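Local coordinates for protein oxidoreductase YdhF (Escherichia coli, PDB 1OG6) that probably acts as an NADPH-dependent oxidoreductase of the aldo-keto reductase family, built as an alpha/beta barrel that holds the dinucleotide cofactor, at residues S15-G20 with V273-L278; A118-D123 with K151-G156; V204-W209 with L253-L258. All blocks are in the same frame, centred on the assembly; numbering follows the deposited sequence.

Contact 1 of 3, residues S15-G20 with V273-L278; sequences SRFVMG and VEAETL. With NAP (NADP nicotinamide-adenine-dinucleotide phosphate), chain F.
E276 OE2 rests across the extended hydrocarbon chain of R16, 3.7 Å from R16 CB, and also takes a weak hydrogen bond from the backbone of Q3. The two chains cross with guanidinium and carboxylate planes nearly parallel, yet the charged atoms stay apart: R16 NE is 4.9 Å from E276 OE2. With CG anti to the backbone N (chi1 -166°), R16 carries its guanidinium past the carboxylate, and NH1 bonds to the carbonyl of L251.

F17 does most of the packing. V273 CA sits over one face of its ring, 4.3 Å from the centroid and 14° off the normal, a CH-pi contact. E276 CB meets the ring edge at F17 CE1 (4.1 Å), while A275 CB approaches CZ obliquely. N247 and L251 of helix 242-251 also touch the ring. Across the break in strand 13-20, S15 OG donates to F17 O at 2.7 Å from above the carbonyl plane. The strand runs to G20, whose CA lies 3.6 Å from NAP O3D.

No hydrogen bond joins the segments; the F17 ring and R16 hydrocarbon chain pack on segment 273-278, which carries on from helix 266-274, and any R16-E276 attraction probably acts at a distance.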
loop_
_atom_site.group_PDB
_atom_site.type_symbol
_atom_site.label_atom_id
_atom_site.label_comp_id
_atom_site.label_asym_id
_atom_site.label_seq_id
_atom_site.Cartn_x
_atom_site.Cartn_y
_atom_site.Cartn_z
ATOM N N SER C 15 -0.929 -10.180 -29.126
ATOM C CA SER C 15 -1.543 -9.237 -30.047
ATOM C C SER C 15 -2.231 -8.253 -29.118
ATOM O O SER C 15 -2.919 -8.677 -28.215
ATOM C CB SER C 15 -2.575 -9.948 -30.915
ATOM O OG SER C 15 -3.661 -10.384 -30.128
ATOM N N ARG C 16 -2.057 -6.954 -29.330
ATOM C CA ARG C 16 -2.654 -5.962 -28.440
ATOM C C ARG C 16 -4.106 -6.182 -28.017
ATOM O O ARG C 16 -4.499 -5.746 -26.938
ATOM C CB ARG C 16 -2.502 -4.562 -29.013
ATOM C CG ARG C 16 -2.789 -3.496 -27.991
ATOM C CD ARG C 16 -2.198 -2.161 -28.381
ATOM N NE ARG C 16 -2.386 -1.191 -27.308
ATOM C CZ ARG C 16 -1.961 -1.367 -26.060
ATOM N NH1 ARG C 16 -2.175 -0.430 -25.141
ATOM N NH2 ARG C 16 -1.318 -2.479 -25.734
ATOM N N PHE C 17 -4.915 -6.817 -28.860
ATOM C CA PHE C 17 -6.299 -7.118 -28.484
ATOM C C PHE C 17 -6.341 -8.633 -28.351
ATOM O O PHE C 17 -5.999 -9.354 -29.291
ATOM C CB PHE C 17 -7.313 -6.678 -29.546
ATOM C CG PHE C 17 -7.805 -5.256 -29.389
ATOM C CD1 PHE C 17 -7.093 -4.183 -29.921
ATOM C CD2 PHE C 17 -8.993 -4.987 -28.726
ATOM C CE1 PHE C 17 -7.562 -2.864 -29.794
ATOM C CE2 PHE C 17 -9.463 -3.667 -28.597
ATOM C CZ PHE C 17 -8.742 -2.614 -29.134
ATOM N N VAL C 18 -6.729 -9.101 -27.168
ATOM C CA VAL C 18 -6.830 -10.521 -26.855
ATOM C C VAL C 18 -8.289 -10.941 -27.056
ATOM O O VAL C 18 -9.194 -10.165 -26.774
ATOM C CB VAL C 18 -6.439 -10.770 -25.382
ATOM C CG1 VAL C 18 -6.529 -12.224 -25.060
ATOM C CG2 VAL C 18 -5.046 -10.259 -25.115
ATOM N N MET C 19 -8.522 -12.155 -27.544
ATOM C CA MET C 19 -9.882 -12.639 -27.757
ATOM C C MET C 19 -10.259 -13.551 -26.589
ATOM O O MET C 19 -9.605 -14.559 -26.354
ATOM C CB MET C 19 -9.958 -13.405 -29.073
ATOM C CG MET C 19 -11.134 -13.023 -29.946
ATOM S SD MET C 19 -12.698 -13.250 -29.099
ATOM C CE MET C 19 -13.762 -12.237 -30.031
ATOM N N GLY C 20 -11.312 -13.207 -25.856
ATOM C CA GLY C 20 -11.692 -14.013 -24.709
ATOM C C GLY C 20 -12.840 -14.976 -24.915
ATOM O O GLY C 20 -13.904 -14.599 -25.410
ATOM N N VAL C 273 -11.028 -3.875 -32.738
ATOM C CA VAL C 273 -9.688 -3.647 -33.273
ATOM C C VAL C 273 -9.452 -2.265 -33.901
ATOM O O VAL C 273 -8.314 -1.783 -33.919
ATOM C CB VAL C 273 -9.295 -4.744 -34.312
ATOM C CG1 VAL C 273 -9.174 -6.094 -33.634
ATOM C CG2 VAL C 273 -10.325 -4.821 -35.414
ATOM N N GLU C 274 -10.514 -1.631 -34.407
ATOM C CA GLU C 274 -10.404 -0.304 -35.028
ATOM C C GLU C 274 -10.057 0.768 -34.009
ATOM O O GLU C 274 -9.401 1.753 -34.331
ATOM C CB GLU C 274 -11.711 0.089 -35.725
ATOM C CG GLU C 274 -11.701 -0.100 -37.231
ATOM C CD GLU C 274 -11.504 -1.553 -37.644
ATOM O OE1 GLU C 274 -11.364 -1.827 -38.860
ATOM O OE2 GLU C 274 -11.492 -2.428 -36.750
ATOM N N ALA C 275 -10.511 0.568 -32.779
ATOM C CA ALA C 275 -10.255 1.512 -31.708
ATOM C C ALA C 275 -8.764 1.767 -31.593
ATOM O O ALA C 275 -8.341 2.794 -31.079
ATOM C CB ALA C 275 -10.796 0.967 -30.392
ATOM N N GLU C 276 -7.963 0.837 -32.086
ATOM C CA GLU C 276 -6.521 0.986 -32.006
ATOM C C GLU C 276 -6.043 2.160 -32.841
ATOM O O GLU C 276 -5.028 2.782 -32.537
ATOM C CB GLU C 276 -5.836 -0.293 -32.480
ATOM C CG GLU C 276 -4.360 -0.341 -32.134
ATOM C CD GLU C 276 -3.648 -1.532 -32.742
ATOM O OE1 GLU C 276 -3.537 -1.588 -33.988
ATOM O OE2 GLU C 276 -3.197 -2.406 -31.969
ATOM N N THR C 277 -6.790 2.469 -33.892
ATOM C CA THR C 277 -6.437 3.559 -34.791
ATOM C C THR C 277 -6.884 4.928 -34.306
ATOM O O THR C 277 -6.415 5.944 -34.809
ATOM C CB THR C 277 -7.042 3.337 -36.195
ATOM O OG1 THR C 277 -8.470 3.258 -36.103
ATOM C CG2 THR C 277 -6.505 2.045 -36.809
ATOM N N LEU C 278 -7.794 4.962 -33.338
ATOM C CA LEU C 278 -8.300 6.231 -32.819
ATOM C C LEU C 278 -7.263 6.920 -31.960
ATOM O O LEU C 278 -6.481 6.263 -31.275
ATOM C CB LEU C 278 -9.567 6.022 -31.985
ATOM C CG LEU C 278 -10.802 5.448 -32.670
ATOM C CD1 LEU C 278 -11.957 5.474 -31.701
ATOM C CD2 LEU C 278 -11.130 6.257 -33.908
HETATM P PA NAP F . -16.687 -7.246 -21.892
HETATM O O1A NAP F . -17.176 -6.257 -21.013
HETATM O O2A NAP F . -15.654 -7.035 -22.979
HETATM O O5B NAP F . -17.915 -7.946 -22.650
HETATM C C5B NAP F . -18.925 -7.083 -23.214
HETATM C C4B NAP F . -20.225 -7.958 -23.218
HETATM O O4B NAP F . -21.233 -7.024 -23.768
HETATM C C3B NAP F . -20.224 -9.137 -24.226
HETATM O O3B NAP F . -20.834 -10.224 -23.537
HETATM C C2B NAP F . -21.056 -8.713 -25.419
HETATM O O2B NAP F . -21.968 -9.713 -25.866
HETATM C C1B NAP F . -21.842 -7.451 -24.954
HETATM N N9A NAP F . -21.768 -6.410 -25.967
HETATM C C8A NAP F . -20.718 -5.959 -26.746
HETATM N N7A NAP F . -21.034 -4.979 -27.572
HETATM C C5A NAP F . -22.384 -4.776 -27.313
HETATM C C6A NAP F . -23.285 -3.859 -27.884
HETATM N N6A NAP F . -23.020 -2.948 -28.841
HETATM N N1A NAP F . -24.611 -3.888 -27.415
HETATM N N3A NAP F . -24.139 -5.711 -25.838
HETATM C C4A NAP F . -22.839 -5.663 -26.319
HETATM O O3 NAP F . -16.085 -8.428 -21.018
HETATM P PN NAP F . -16.701 -9.783 -20.503
HETATM O O1N NAP F . -17.045 -10.003 -19.094
HETATM O O2N NAP F . -16.436 -10.894 -21.468
HETATM O O5D NAP F . -15.231 -10.029 -19.863
HETATM C C5D NAP F . -13.961 -9.751 -20.575
HETATM C C4D NAP F . -13.121 -11.007 -20.744
HETATM O O4D NAP F . -12.149 -11.189 -19.681
HETATM C C3D NAP F . -13.870 -12.381 -20.888
HETATM O O3D NAP F . -14.047 -12.751 -22.260
HETATM O O2D NAP F . -12.267 -14.289 -20.884
HETATM C C1D NAP F . -12.133 -12.576 -19.220
HETATM N N1N NAP F . -12.439 -12.600 -17.740
HETATM C C2N NAP F . -11.406 -12.713 -16.773
HETATM C C3N NAP F . -11.748 -12.760 -15.421
HETATM C C7N NAP F . -10.627 -12.881 -14.380
HETATM O O7N NAP F . -10.972 -12.923 -13.227
HETATM N N7N NAP F . -9.371 -12.936 -14.731
HETATM C C4N NAP F . -13.147 -12.699 -14.982
HETATM C C5N NAP F . -14.157 -12.583 -15.981
HETATM C C6N NAP F . -13.829 -12.533 -17.368
HETATM P P2B NAP F . -22.324 -9.984 -27.422
HETATM O O1X NAP F . -21.418 -10.552 -28.509
HETATM O O2X NAP F . -23.825 -10.106 -27.539
HETATM O O3X NAP F . -22.174 -11.402 -26.916
#

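Contact 2 of 3, residues A118-D123 with K151-G156; sequences ATDHLD and KVRHFG
L122 and V152 form a parallel bridge where the two strands of a beta-alpha-beta unit of the barrel set out, the unit being strand 122-127, helix 136-147 and strand 152-158. Three backbone bonds pair the chains: L122 N to K151 O (2.7 Å), R153 N to L122 O (2.9 Å) and H154 N to D123 O (2.8 Å), the last more bent at 131°. The L122 and V152 side chains lie on one face of the sheet, L122 CB facing V152 CG2, with L122 continuing onto I80 and L114.

The R153 side chain climbs back along the 118-123 segment, bent at chi2 (-66°) and again at chi3. Its CB lies 3.6 Å from D123 O. CG comes to 3.3 Å from L122 O and lies in the plane of the H121 ring at its edge. CD passes H121 CD2 at 3.8 Å. From there the guanidinium stands almost perpendicular to the imidazole, planes 89° apart; the modelled approach of NE to the ring is too close to be trusted. At the tip, NH2 lies beside H121 CG and CB, with H121 CB at the guanidinium edge and in its plane. D120 OD2, 4.3 Å from R153 NH2, is too far for a salt bridge.

Other charges find partners beyond the pair: D123 OD2 takes R75 and the backbone N of I80, and K151 NZ forms a salt bridge with E111. Beside the arginine, H121 ND1 donates to D120 OD1 at 3.1 Å, reaching that oxygen from above the carboxylate plane.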
loop_
_atom_site.group_PDB
_atom_site.type_symbol
_atom_site.label_atom_id
_atom_site.label_comp_id
_atom_site.label_asym_id
_atom_site.label_seq_id
_atom_site.Cartn_x
_atom_site.Cartn_y
_atom_site.Cartn_z
ATOM N N ALA C 118 -6.507 -29.686 -26.755
ATOM C CA ALA C 118 -5.824 -30.488 -27.758
ATOM C C ALA C 118 -4.562 -29.773 -28.213
ATOM O O ALA C 118 -4.281 -29.700 -29.408
ATOM C CB ALA C 118 -6.737 -30.735 -28.950
ATOM N N THR C 119 -3.812 -29.237 -27.252
ATOM C CA THR C 119 -2.569 -28.533 -27.544
ATOM C C THR C 119 -1.462 -29.173 -26.717
ATOM O O THR C 119 -1.727 -29.747 -25.672
ATOM C CB THR C 119 -2.692 -27.029 -27.199
ATOM O OG1 THR C 119 -1.544 -26.335 -27.688
ATOM C CG2 THR C 119 -2.800 -26.823 -25.702
ATOM N N ASP C 120 -0.223 -29.093 -27.175
ATOM C CA ASP C 120 0.852 -29.711 -26.416
ATOM C C ASP C 120 1.481 -28.776 -25.390
ATOM O O ASP C 120 2.310 -29.210 -24.584
ATOM C CB ASP C 120 1.945 -30.234 -27.347
ATOM C CG ASP C 120 2.828 -29.130 -27.887
ATOM O OD1 ASP C 120 2.388 -28.397 -28.803
ATOM O OD2 ASP C 120 3.965 -28.997 -27.382
ATOM N N HIS C 121 1.096 -27.498 -25.424
ATOM C CA HIS C 121 1.628 -26.507 -24.489
ATOM C C HIS C 121 0.771 -25.250 -24.444
ATOM O O HIS C 121 -0.024 -24.984 -25.343
ATOM C CB HIS C 121 3.043 -26.100 -24.885
ATOM C CG HIS C 121 3.093 -25.226 -26.096
ATOM N ND1 HIS C 121 2.619 -25.629 -27.323
ATOM C CD2 HIS C 121 3.535 -23.958 -26.264
ATOM C CE1 HIS C 121 2.764 -24.648 -28.196
ATOM N NE2 HIS C 121 3.318 -23.622 -27.578
ATOM N N LEU C 122 0.947 -24.482 -23.375
ATOM C CA LEU C 122 0.239 -23.226 -23.185
ATOM C C LEU C 122 1.290 -22.131 -23.232
ATOM O O LEU C 122 2.454 -22.356 -22.908
ATOM C CB LEU C 122 -0.460 -23.174 -21.823
ATOM C CG LEU C 122 -1.767 -23.922 -21.580
ATOM C CD1 LEU C 122 -2.218 -23.654 -20.157
ATOM C CD2 LEU C 122 -2.825 -23.471 -22.561
ATOM N N ASP C 123 0.880 -20.943 -23.629
ATOM C CA ASP C 123 1.804 -19.839 -23.703
ATOM C C ASP C 123 1.791 -19.103 -22.375
ATOM O O ASP C 123 2.823 -18.615 -21.916
ATOM C CB ASP C 123 1.396 -18.932 -24.857
ATOM C CG ASP C 123 1.443 -19.653 -26.188
ATOM O OD1 ASP C 123 2.555 -19.871 -26.709
ATOM O OD2 ASP C 123 0.376 -20.028 -26.707
ATOM N N LYS C 151 5.340 -27.670 -21.085
ATOM C CA LYS C 151 3.891 -27.562 -21.132
ATOM C C LYS C 151 3.393 -26.130 -21.006
ATOM O O LYS C 151 2.294 -25.824 -21.457
ATOM C CB LYS C 151 3.256 -28.430 -20.045
ATOM C CG LYS C 151 3.710 -29.884 -20.069
ATOM C CD LYS C 151 2.671 -30.786 -19.431
ATOM C CE LYS C 151 3.227 -32.168 -19.129
ATOM N NZ LYS C 151 4.066 -32.163 -17.898
ATOM N N VAL C 152 4.193 -25.262 -20.390
ATOM C CA VAL C 152 3.830 -23.852 -20.229
ATOM C C VAL C 152 5.036 -22.959 -20.493
ATOM O O VAL C 152 6.079 -23.106 -19.862
ATOM C CB VAL C 152 3.287 -23.545 -18.820
ATOM C CG1 VAL C 152 3.093 -22.062 -18.655
ATOM C CG2 VAL C 152 1.967 -24.237 -18.620
ATOM N N ARG C 153 4.879 -22.035 -21.434
ATOM C CA ARG C 153 5.949 -21.120 -21.812
ATOM C C ARG C 153 6.170 -20.028 -20.782
ATOM O O ARG C 153 7.300 -19.770 -20.361
ATOM C CB ARG C 153 5.629 -20.458 -23.154
ATOM C CG ARG C 153 5.293 -21.429 -24.262
ATOM C CD ARG C 153 6.483 -22.273 -24.634
ATOM N NE ARG C 153 6.048 -23.599 -25.050
ATOM C CZ ARG C 153 6.860 -24.559 -25.479
ATOM N NH1 ARG C 153 8.170 -24.343 -25.556
ATOM N NH2 ARG C 153 6.358 -25.742 -25.819
ATOM N N HIS C 154 5.081 -19.386 -20.378
ATOM C CA HIS C 154 5.172 -18.297 -19.425
ATOM C C HIS C 154 4.142 -18.378 -18.312
ATOM O O HIS C 154 3.168 -19.123 -18.397
ATOM C CB HIS C 154 5.042 -16.979 -20.173
ATOM C CG HIS C 154 6.048 -16.820 -21.268
ATOM N ND1 HIS C 154 7.381 -16.575 -21.021
ATOM C CD2 HIS C 154 5.924 -16.908 -22.613
ATOM C CE1 HIS C 154 8.034 -16.517 -22.169
ATOM N NE2 HIS C 154 7.173 -16.717 -23.149
ATOM N N PHE C 155 4.371 -17.597 -17.263
ATOM C CA PHE C 155 3.472 -17.587 -16.131
ATOM C C PHE C 155 3.060 -16.176 -15.741
ATOM O O PHE C 155 3.788 -15.218 -15.981
ATOM C CB PHE C 155 4.135 -18.293 -14.952
ATOM C CG PHE C 155 4.627 -19.665 -15.280
ATOM C CD1 PHE C 155 5.925 -19.861 -15.731
ATOM C CD2 PHE C 155 3.778 -20.760 -15.183
ATOM C CE1 PHE C 155 6.376 -21.131 -16.085
ATOM C CE2 PHE C 155 4.217 -22.037 -15.536
ATOM C CZ PHE C 155 5.521 -22.221 -15.989
ATOM N N GLY C 156 1.879 -16.064 -15.145
ATOM C CA GLY C 156 1.379 -14.773 -14.728
ATOM C C GLY C 156 0.301 -14.946 -13.686
ATOM O O GLY C 156 -0.089 -16.067 -13.371
#

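Contact 3 of 3, residues V204-W209 with L253-L258. With NAP (NADP nicotinamide-adenine-dinucleotide phosphate), chain F.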
loop_
_atom_site.group_PDB
_atom_site.type_symbol
_atom_site.label_atom_id
_atom_site.label_comp_id
_atom_site.label_asym_id
_atom_site.label_seq_id
_atom_site.Cartn_x
_atom_site.Cartn_y
_atom_site.Cartn_z
ATOM N N VAL C 204 5.393 -4.508 -17.157
ATOM C CA VAL C 204 4.551 -5.677 -17.362
ATOM C C VAL C 204 3.216 -5.166 -17.909
ATOM O O VAL C 204 2.641 -4.213 -17.381
ATOM C CB VAL C 204 4.345 -6.454 -16.030
ATOM C CG1 VAL C 204 3.257 -7.490 -16.174
ATOM C CG2 VAL C 204 5.643 -7.145 -15.643
ATOM N N ARG C 205 2.741 -5.779 -18.988
ATOM C CA ARG C 205 1.488 -5.367 -19.619
ATOM C C ARG C 205 0.304 -6.159 -19.113
ATOM O O ARG C 205 0.240 -7.370 -19.319
ATOM C CB ARG C 205 1.563 -5.531 -21.138
ATOM C CG ARG C 205 1.878 -4.257 -21.914
ATOM C CD ARG C 205 3.364 -3.925 -21.958
ATOM N NE ARG C 205 3.724 -2.822 -21.069
ATOM C CZ ARG C 205 4.794 -2.051 -21.241
ATOM N NH1 ARG C 205 5.600 -2.264 -22.273
ATOM N NH2 ARG C 205 5.065 -1.076 -20.379
ATOM N N PRO C 206 -0.663 -5.477 -18.470
ATOM C CA PRO C 206 -1.883 -6.058 -17.906
ATOM C C PRO C 206 -2.976 -6.287 -18.924
ATOM O O PRO C 206 -3.338 -5.367 -19.637
ATOM C CB PRO C 206 -2.310 -5.014 -16.891
ATOM C CG PRO C 206 -2.001 -3.769 -17.610
ATOM C CD PRO C 206 -0.603 -4.041 -18.146
ATOM N N MET C 207 -3.491 -7.507 -18.995
ATOM C CA MET C 207 -4.588 -7.823 -19.902
ATOM C C MET C 207 -5.800 -7.284 -19.161
ATOM O O MET C 207 -6.017 -7.623 -18.007
ATOM C CB MET C 207 -4.681 -9.335 -20.089
ATOM C CG MET C 207 -3.434 -9.904 -20.748
ATOM S SD MET C 207 -3.271 -11.684 -20.710
ATOM C CE MET C 207 -4.603 -12.181 -21.791
ATOM N N ALA C 208 -6.581 -6.428 -19.802
ATOM C CA ALA C 208 -7.721 -5.827 -19.121
ATOM C C ALA C 208 -9.036 -6.498 -19.430
ATOM O O ALA C 208 -9.435 -6.579 -20.584
ATOM C CB ALA C 208 -7.798 -4.354 -19.471
ATOM N N TRP C 209 -9.730 -6.973 -18.403
ATOM C CA TRP C 209 -11.001 -7.621 -18.652
ATOM C C TRP C 209 -12.225 -6.784 -18.349
ATOM O O TRP C 209 -12.178 -5.839 -17.566
ATOM C CB TRP C 209 -11.100 -8.970 -17.929
ATOM C CG TRP C 209 -10.919 -9.000 -16.430
ATOM C CD1 TRP C 209 -9.758 -9.261 -15.747
ATOM C CD2 TRP C 209 -11.956 -8.932 -15.438
ATOM N NE1 TRP C 209 -10.014 -9.378 -14.400
ATOM C CE2 TRP C 209 -11.354 -9.180 -14.184
ATOM C CE3 TRP C 209 -13.337 -8.692 -15.490
ATOM C CZ2 TRP C 209 -12.091 -9.197 -12.988
ATOM C CZ3 TRP C 209 -14.069 -8.707 -14.304
ATOM C CH2 TRP C 209 -13.443 -8.958 -13.071
ATOM N N LEU C 253 -3.885 4.116 -21.408
ATOM C CA LEU C 253 -3.322 4.246 -20.076
ATOM C C LEU C 253 -1.825 3.955 -20.228
ATOM O O LEU C 253 -1.430 3.133 -21.058
ATOM C CB LEU C 253 -4.006 3.254 -19.143
ATOM C CG LEU C 253 -5.459 3.638 -18.852
ATOM C CD1 LEU C 253 -6.162 2.513 -18.156
ATOM C CD2 LEU C 253 -5.499 4.877 -18.005
ATOM N N PRO C 254 -0.966 4.632 -19.440
ATOM C CA PRO C 254 0.481 4.413 -19.546
ATOM C C PRO C 254 1.031 3.016 -19.273
ATOM O O PRO C 254 2.142 2.691 -19.703
ATOM C CB PRO C 254 1.061 5.484 -18.621
ATOM C CG PRO C 254 -0.000 5.697 -17.633
ATOM C CD PRO C 254 -1.253 5.689 -18.460
ATOM N N SER C 255 0.268 2.189 -18.563
ATOM C CA SER C 255 0.710 0.827 -18.282
ATOM C C SER C 255 0.501 -0.042 -19.528
ATOM O O SER C 255 0.972 -1.182 -19.584
ATOM C CB SER C 255 -0.054 0.256 -17.089
ATOM O OG SER C 255 -1.419 0.610 -17.143
ATOM N N GLN C 256 -0.203 0.523 -20.515
ATOM C CA GLN C 256 -0.492 -0.120 -21.801
ATOM C C GLN C 256 -1.206 -1.460 -21.761
ATOM O O GLN C 256 -0.611 -2.483 -22.079
ATOM C CB GLN C 256 0.795 -0.295 -22.595
ATOM C CG GLN C 256 1.436 1.001 -23.025
ATOM C CD GLN C 256 2.845 0.790 -23.554
ATOM O OE1 GLN C 256 3.084 -0.114 -24.362
ATOM N NE2 GLN C 256 3.786 1.628 -23.108
ATOM N N PRO C 257 -2.497 -1.469 -21.386
ATOM C CA PRO C 257 -3.272 -2.709 -21.318
ATOM C C PRO C 257 -3.646 -3.350 -22.662
ATOM O O PRO C 257 -3.727 -2.667 -23.681
ATOM C CB PRO C 257 -4.504 -2.292 -20.510
ATOM C CG PRO C 257 -4.624 -0.847 -20.783
ATOM C CD PRO C 257 -3.216 -0.376 -20.710
ATOM N N LEU C 258 -3.855 -4.671 -22.650
ATOM C CA LEU C 258 -4.261 -5.426 -23.843
ATOM C C LEU C 258 -5.728 -5.753 -23.629
ATOM O O LEU C 258 -6.048 -6.737 -22.966
ATOM C CB LEU C 258 -3.514 -6.762 -23.976
ATOM C CG LEU C 258 -2.057 -6.958 -23.565
ATOM C CD1 LEU C 258 -1.583 -8.212 -24.236
ATOM C CD2 LEU C 258 -1.178 -5.791 -23.961
HETATM P PA NAP F . -16.687 -7.246 -21.892
HETATM O O1A NAP F . -17.176 -6.257 -21.013
HETATM O O2A NAP F . -15.654 -7.035 -22.979
HETATM O O5B NAP F . -17.915 -7.946 -22.650
HETATM C C5B NAP F . -18.925 -7.083 -23.214
HETATM C C4B NAP F . -20.225 -7.958 -23.218
HETATM O O4B NAP F . -21.233 -7.024 -23.768
HETATM C C3B NAP F . -20.224 -9.137 -24.226
HETATM O O3B NAP F . -20.834 -10.224 -23.537
HETATM C C2B NAP F . -21.056 -8.713 -25.419
HETATM O O2B NAP F . -21.968 -9.713 -25.866
HETATM C C1B NAP F . -21.842 -7.451 -24.954
HETATM N N9A NAP F . -21.768 -6.410 -25.967
HETATM C C8A NAP F . -20.718 -5.959 -26.746
HETATM N N7A NAP F . -21.034 -4.979 -27.572
HETATM C C5A NAP F . -22.384 -4.776 -27.313
HETATM C C6A NAP F . -23.285 -3.859 -27.884
HETATM N N6A NAP F . -23.020 -2.948 -28.841
HETATM N N1A NAP F . -24.611 -3.888 -27.415
HETATM N N3A NAP F . -24.139 -5.711 -25.838
HETATM C C4A NAP F . -22.839 -5.663 -26.319
HETATM O O3 NAP F . -16.085 -8.428 -21.018
HETATM P PN NAP F . -16.701 -9.783 -20.503
HETATM O O1N NAP F . -17.045 -10.003 -19.094
HETATM O O2N NAP F . -16.436 -10.894 -21.468
HETATM O O5D NAP F . -15.231 -10.029 -19.863
HETATM C C5D NAP F . -13.961 -9.751 -20.575
HETATM C C4D NAP F . -13.121 -11.007 -20.744
HETATM O O4D NAP F . -12.149 -11.189 -19.681
HETATM C C3D NAP F . -13.870 -12.381 -20.888
HETATM O O3D NAP F . -14.047 -12.751 -22.260
HETATM O O2D NAP F . -12.267 -14.289 -20.884
HETATM C C1D NAP F . -12.133 -12.576 -19.220
HETATM N N1N NAP F . -12.439 -12.600 -17.740
HETATM C C2N NAP F . -11.406 -12.713 -16.773
HETATM C C3N NAP F . -11.748 -12.760 -15.421
HETATM C C7N NAP F . -10.627 -12.881 -14.380
HETATM O O7N NAP F . -10.972 -12.923 -13.227
HETATM N N7N NAP F . -9.371 -12.936 -14.731
HETATM C C4N NAP F . -13.147 -12.699 -14.982
HETATM C C5N NAP F . -14.157 -12.583 -15.981
HETATM C C6N NAP F . -13.829 -12.533 -17.368
HETATM P P2B NAP F . -22.324 -9.984 -27.422
HETATM O O1X NAP F . -21.418 -10.552 -28.509
HETATM O O2X NAP F . -23.825 -10.106 -27.539
HETATM O O3X NAP F . -22.174 -11.402 -26.916
#
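Parallel pairing of neighbouring barrel strands joins M207 to L258, where strand 207-209 meets the start of strand 258-261. L258 N donates to P206 O (3.1 Å) and A208 N to L258 O (3.2 Å); the second donor stands well above the carbonyl plane, 60° out of it. P257 CA adds a CA-H...O contact to P206 O. M207 and L258 put their side chains on one face of the sheet, CG against CD1, while P257 CB touches both P206 CG and A208 CB, the latter at 4.0 Å.

Before the bridge, the type I turn from L253 to Q256 brings its last residue against R205. The bent arginine lays CG 3.1 Å from Q256 O and then runs alongside the glutamine in the same direction. Guanidinium and amide stack with planes 23° apart, Q256 OE1 lying 3.9 Å above the guanidinium plane and offset toward its rim. R205 CB also packs on L258 CD2.

Next along the chain from A208 comes W209, a residue of the NADP site. Its CG falls between the backbone N and the carbonyl carbon (chi1 57°), which sets the indole flat against the nicotinamide, NAP C3N 3.7 Å above the ring; NE1 bonds to N159.

P254 of the turn packs on M134 of the second subunit. Within the chain, M207 reaches V18 of strand 13-20 and Q180 of strand 179-182, L258 meets F14 and R16, and P206 and S255 pack on L199 and L196 of helix 195-201.

In the fold
All three contacts reach the same curled sheet, the alpha/beta barrel of the aldo-keto reductases. Contact 1 closes the longest loop, bringing the first barrel strand against the helix after strand 258-261; contacts 2 and 3 are nested inside it and follow each other in series. Contacts 1 and 3 have centres 12 Å apart and touch, since strand 13-20 pairs with strand 258-261: R16 O lies 3.3 Å from L258 CB. Both also touch the cofactor, through G20 and W209. Contact 2, its centre 23 Å from contact 1 and 21 Å from contact 3, sits where strands 122-127 and 152-158 begin; its L122 side chain is about 13 Å from NADP, and strand 152-158 leads on to S158 at the cofactor.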